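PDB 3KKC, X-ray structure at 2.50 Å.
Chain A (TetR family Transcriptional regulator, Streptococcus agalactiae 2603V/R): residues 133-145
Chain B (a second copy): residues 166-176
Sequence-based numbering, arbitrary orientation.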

# COMPACT_ATOMS: atom_id res chain seq x y z
N VAL A 133 -6.09 -16.51 -21.84
CA VAL A 133 -6.99 -15.35 -21.86
C VAL A 133 -8.32 -15.65 -21.23
O VAL A 133 -9.36 -15.23 -21.72
CB VAL A 133 -7.25 -14.84 -23.29
CG1 VAL A 133 -5.99 -14.17 -23.86
CG2 VAL A 133 -7.74 -15.99 -24.17
N ASP A 134 -8.29 -16.39 -20.12
CA ASP A 134 -9.51 -16.71 -19.39
C ASP A 134 -9.61 -15.85 -18.13
O ASP A 134 -10.51 -16.04 -17.32
CB ASP A 134 -9.56 -18.19 -19.01
CG ASP A 134 -8.34 -18.61 -18.18
OD1 ASP A 134 -7.25 -18.02 -18.38
OD2 ASP A 134 -8.49 -19.53 -17.33
N ILE A 135 -8.66 -14.94 -17.95
CA ILE A 135 -8.75 -13.94 -16.90
C ILE A 135 -8.96 -12.58 -17.56
O ILE A 135 -8.21 -12.24 -18.48
CB ILE A 135 -7.49 -13.89 -16.04
CG1 ILE A 135 -7.28 -15.24 -15.37
CG2 ILE A 135 -7.63 -12.84 -14.97
CD1 ILE A 135 -6.05 -15.30 -14.51
N PRO A 136 -9.98 -11.83 -17.13
CA PRO A 136 -10.31 -10.54 -17.76
C PRO A 136 -9.08 -9.64 -17.78
O PRO A 136 -8.12 -9.89 -17.05
CB PRO A 136 -11.39 -9.97 -16.84
CG PRO A 136 -12.05 -11.17 -16.24
CD PRO A 136 -10.92 -12.16 -16.03
N GLU A 137 -9.10 -8.61 -18.63
CA GLU A 137 -7.93 -7.77 -18.82
C GLU A 137 -7.69 -6.83 -17.62
O GLU A 137 -6.56 -6.62 -17.19
CB GLU A 137 -8.04 -7.00 -20.14
CG GLU A 137 -6.71 -6.63 -20.77
CD GLU A 137 -5.83 -7.84 -21.09
OE1 GLU A 137 -4.59 -7.68 -21.08
OE2 GLU A 137 -6.37 -8.94 -21.36
N ASP A 138 -8.75 -6.27 -17.07
CA ASP A 138 -8.57 -5.31 -15.98
C ASP A 138 -8.03 -5.96 -14.70
O ASP A 138 -7.30 -5.34 -13.94
CB ASP A 138 -9.85 -4.49 -15.73
CG ASP A 138 -11.01 -5.35 -15.28
OD1 ASP A 138 -11.11 -6.52 -15.70
OD2 ASP A 138 -11.83 -4.83 -14.49
N PHE A 139 -8.38 -7.23 -14.49
CA PHE A 139 -7.92 -7.93 -13.31
C PHE A 139 -6.47 -8.25 -13.53
O PHE A 139 -5.65 -8.21 -12.61
CB PHE A 139 -8.69 -9.23 -13.14
CG PHE A 139 -8.36 -9.96 -11.87
CD1 PHE A 139 -9.13 -9.78 -10.74
CD2 PHE A 139 -7.28 -10.80 -11.81
CE1 PHE A 139 -8.83 -10.45 -9.59
CE2 PHE A 139 -6.98 -11.47 -10.65
CZ PHE A 139 -7.75 -11.29 -9.54
N LEU A 140 -6.16 -8.58 -14.78
CA LEU A 140 -4.79 -8.80 -15.18
C LEU A 140 -3.97 -7.52 -14.92
O LEU A 140 -2.95 -7.55 -14.21
CB LEU A 140 -4.73 -9.21 -16.65
CG LEU A 140 -4.05 -10.55 -16.96
CD1 LEU A 140 -4.17 -11.53 -15.80
CD2 LEU A 140 -4.66 -11.14 -18.22
N LYS A 141 -4.42 -6.40 -15.46
CA LYS A 141 -3.63 -5.20 -15.34
C LYS A 141 -3.32 -4.98 -13.87
O LYS A 141 -2.14 -4.86 -13.50
CB LYS A 141 -4.35 -3.99 -15.93
CG LYS A 141 -3.40 -2.81 -16.09
CD LYS A 141 -4.13 -1.59 -16.62
CE LYS A 141 -3.14 -0.60 -17.18
NZ LYS A 141 -3.85 0.54 -17.81
N GLN A 142 -4.37 -4.98 -13.04
CA GLN A 142 -4.26 -4.68 -11.61
C GLN A 142 -3.41 -5.68 -10.80
O GLN A 142 -2.61 -5.30 -9.95
CB GLN A 142 -5.66 -4.55 -10.99
CG GLN A 142 -5.71 -4.68 -9.46
CD GLN A 142 -5.76 -6.12 -8.99
OE1 GLN A 142 -6.41 -6.96 -9.60
NE2 GLN A 142 -5.07 -6.42 -7.88
N PHE A 143 -3.57 -6.96 -11.05
CA PHE A 143 -2.78 -7.94 -10.31
C PHE A 143 -1.29 -7.83 -10.63
O PHE A 143 -0.42 -8.06 -9.79
CB PHE A 143 -3.29 -9.33 -10.63
CG PHE A 143 -2.68 -10.43 -9.79
CD1 PHE A 143 -3.38 -10.96 -8.71
CD2 PHE A 143 -1.43 -10.97 -10.11
CE1 PHE A 143 -2.83 -12.00 -7.94
CE2 PHE A 143 -0.88 -12.00 -9.36
CZ PHE A 143 -1.57 -12.52 -8.27
N LEU A 144 -0.99 -7.48 -11.88
CA LEU A 144 0.38 -7.55 -12.39
C LEU A 144 1.18 -6.33 -11.91
O LEU A 144 2.27 -6.48 -11.34
CB LEU A 144 0.35 -7.59 -13.92
CG LEU A 144 0.72 -8.83 -14.72
CD1 LEU A 144 0.96 -10.03 -13.84
CD2 LEU A 144 -0.36 -9.11 -15.74
N LEU A 145 0.63 -5.14 -12.15
CA LEU A 145 1.27 -3.89 -11.78
C LEU A 145 1.46 -3.83 -10.28
O LEU A 145 2.53 -3.51 -9.80
CB LEU A 145 0.44 -2.70 -12.24
CG LEU A 145 1.07 -1.88 -13.35
CD1 LEU A 145 2.12 -2.67 -14.07
CD2 LEU A 145 0.02 -1.40 -14.33
N ASP B 166 -16.62 -14.65 -8.81
CA ASP B 166 -15.68 -14.35 -9.89
C ASP B 166 -14.35 -13.86 -9.34
O ASP B 166 -13.30 -14.21 -9.86
CB ASP B 166 -16.26 -13.30 -10.84
CG ASP B 166 -17.46 -13.81 -11.62
OD1 ASP B 166 -17.59 -15.04 -11.78
OD2 ASP B 166 -18.28 -12.97 -12.06
N LEU B 167 -14.38 -13.06 -8.28
CA LEU B 167 -13.15 -12.50 -7.77
C LEU B 167 -12.25 -13.59 -7.19
O LEU B 167 -11.09 -13.73 -7.59
CB LEU B 167 -13.41 -11.42 -6.72
CG LEU B 167 -12.12 -10.63 -6.44
CD1 LEU B 167 -11.98 -9.48 -7.43
CD2 LEU B 167 -12.01 -10.15 -5.00
N LEU B 168 -12.79 -14.35 -6.24
CA LEU B 168 -12.02 -15.43 -5.65
C LEU B 168 -11.47 -16.35 -6.75
O LEU B 168 -10.31 -16.76 -6.70
CB LEU B 168 -12.87 -16.23 -4.68
CG LEU B 168 -12.12 -17.29 -3.87
CD1 LEU B 168 -11.14 -16.64 -2.91
CD2 LEU B 168 -13.10 -18.17 -3.12
N LYS B 169 -12.29 -16.65 -7.75
CA LYS B 169 -11.90 -17.56 -8.82
C LYS B 169 -10.71 -17.03 -9.63
O LYS B 169 -9.71 -17.73 -9.83
CB LYS B 169 -13.08 -17.87 -9.76
CG LYS B 169 -12.69 -18.68 -10.98
CD LYS B 169 -13.87 -18.97 -11.88
CE LYS B 169 -14.39 -17.70 -12.56
NZ LYS B 169 -15.61 -17.94 -13.42
N TYR B 170 -10.82 -15.79 -10.10
CA TYR B 170 -9.74 -15.17 -10.87
C TYR B 170 -8.50 -15.00 -9.99
O TYR B 170 -7.37 -15.14 -10.45
CB TYR B 170 -10.21 -13.84 -11.43
CG TYR B 170 -11.33 -13.93 -12.44
CD1 TYR B 170 -11.27 -14.85 -13.48
CD2 TYR B 170 -12.43 -13.09 -12.38
CE1 TYR B 170 -12.28 -14.94 -14.43
CE2 TYR B 170 -13.46 -13.16 -13.32
CZ TYR B 170 -13.37 -14.09 -14.35
OH TYR B 170 -14.37 -14.19 -15.31
N TYR B 171 -8.70 -14.69 -8.71
CA TYR B 171 -7.56 -14.61 -7.81
C TYR B 171 -6.85 -15.94 -7.79
O TYR B 171 -5.65 -16.00 -7.99
CB TYR B 171 -7.97 -14.27 -6.39
CG TYR B 171 -6.76 -14.33 -5.48
CD1 TYR B 171 -5.71 -13.41 -5.61
CD2 TYR B 171 -6.66 -15.30 -4.50
CE1 TYR B 171 -4.60 -13.46 -4.78
CE2 TYR B 171 -5.56 -15.37 -3.66
CZ TYR B 171 -4.53 -14.45 -3.81
OH TYR B 171 -3.45 -14.54 -2.98
N LEU B 172 -7.62 -17.00 -7.52
CA LEU B 172 -7.07 -18.34 -7.30
C LEU B 172 -6.45 -18.98 -8.54
O LEU B 172 -5.39 -19.57 -8.45
CB LEU B 172 -8.12 -19.27 -6.70
CG LEU B 172 -8.43 -19.00 -5.24
CD1 LEU B 172 -9.33 -20.10 -4.72
CD2 LEU B 172 -7.15 -18.94 -4.44
N THR B 173 -7.11 -18.86 -9.69
CA THR B 173 -6.50 -19.32 -10.92
C THR B 173 -5.30 -18.47 -11.35
O THR B 173 -4.65 -18.80 -12.34
CB THR B 173 -7.52 -19.40 -12.08
OG1 THR B 173 -7.75 -18.08 -12.60
CG2 THR B 173 -8.83 -20.03 -11.61
N MSE B 174 -5.03 -17.38 -10.63
CA MSE B 174 -3.90 -16.48 -10.90
C MSE B 174 -2.64 -16.83 -10.12
O MSE B 174 -1.53 -16.61 -10.60
CB MSE B 174 -4.23 -15.01 -10.58
CG MSE B 174 -4.39 -14.03 -11.75
SE MSE B 174 -3.13 -14.03 -13.26
CE MSE B 174 -1.82 -12.75 -12.63
N VAL B 175 -2.80 -17.33 -8.89
CA VAL B 175 -1.64 -17.71 -8.09
C VAL B 175 -1.33 -19.19 -8.19
O VAL B 175 -0.19 -19.59 -7.94
CB VAL B 175 -1.75 -17.29 -6.60
CG1 VAL B 175 -2.03 -15.80 -6.47
CG2 VAL B 175 -2.81 -18.10 -5.86
N GLU B 176 -2.35 -19.98 -8.55
CA GLU B 176 -2.27 -21.43 -8.71
C GLU B 176 -1.12 -21.84 -9.64
O GLU B 176 -1.30 -21.89 -10.86
CB GLU B 176 -3.59 -21.94 -9.30
CG GLU B 176 -3.85 -23.43 -9.12
CD GLU B 176 -5.33 -23.79 -9.27
OE1 GLU B 176 -5.62 -24.98 -9.57
OE2 GLU B 176 -6.20 -22.91 -9.09

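How does the helix of chain B begin its contact? Leu B167 extends its side chain to the edge of the Phe A139 ring, CD1 lying 3.9 Å from CE1 of the phenylalanine. A branched aliphatic chain suits this buried spot, where it packs against an aromatic edge.

What does Tyr B170 contribute? Its CA-to-CB bond points toward chain A, and the residue is used at two levels. Its CB sits over one face of Phe A139, 3.9 Å from the ring centroid, while its own ring receives CD of Pro A136 over a face, 3.5 Å from the centroid. Proline, just before the chain A helix, offers a rigid CH-rich surface to that aromatic face.

How is Phe A143 bordered? Tyr B171 CE1 meets its edge, 3.9 Å from Phe A143 CE1, the tyrosine supplying a flat aromatic ring.

What fills the centre? Met B174, present as selenomethionine, does, as a knob among Phe A139, Leu A140, Phe A143 and Leu A144. The long, flexible chain of Met B174 places SE 3.4 Å from Ile A135 CD1 and 3.7 Å from Leu A140 CD1, and brings CE to a tight 3.1 Å from Phe A143 CD2. Val B175 follows with a compact methyl, CG1, at the edge of the Phe A143 ring, 3.8 Å from Phe A143 CZ. No hydrogen bond crosses between the stretches; apolar packing dominates, and the whole contact buries 579 Å², both sides summed.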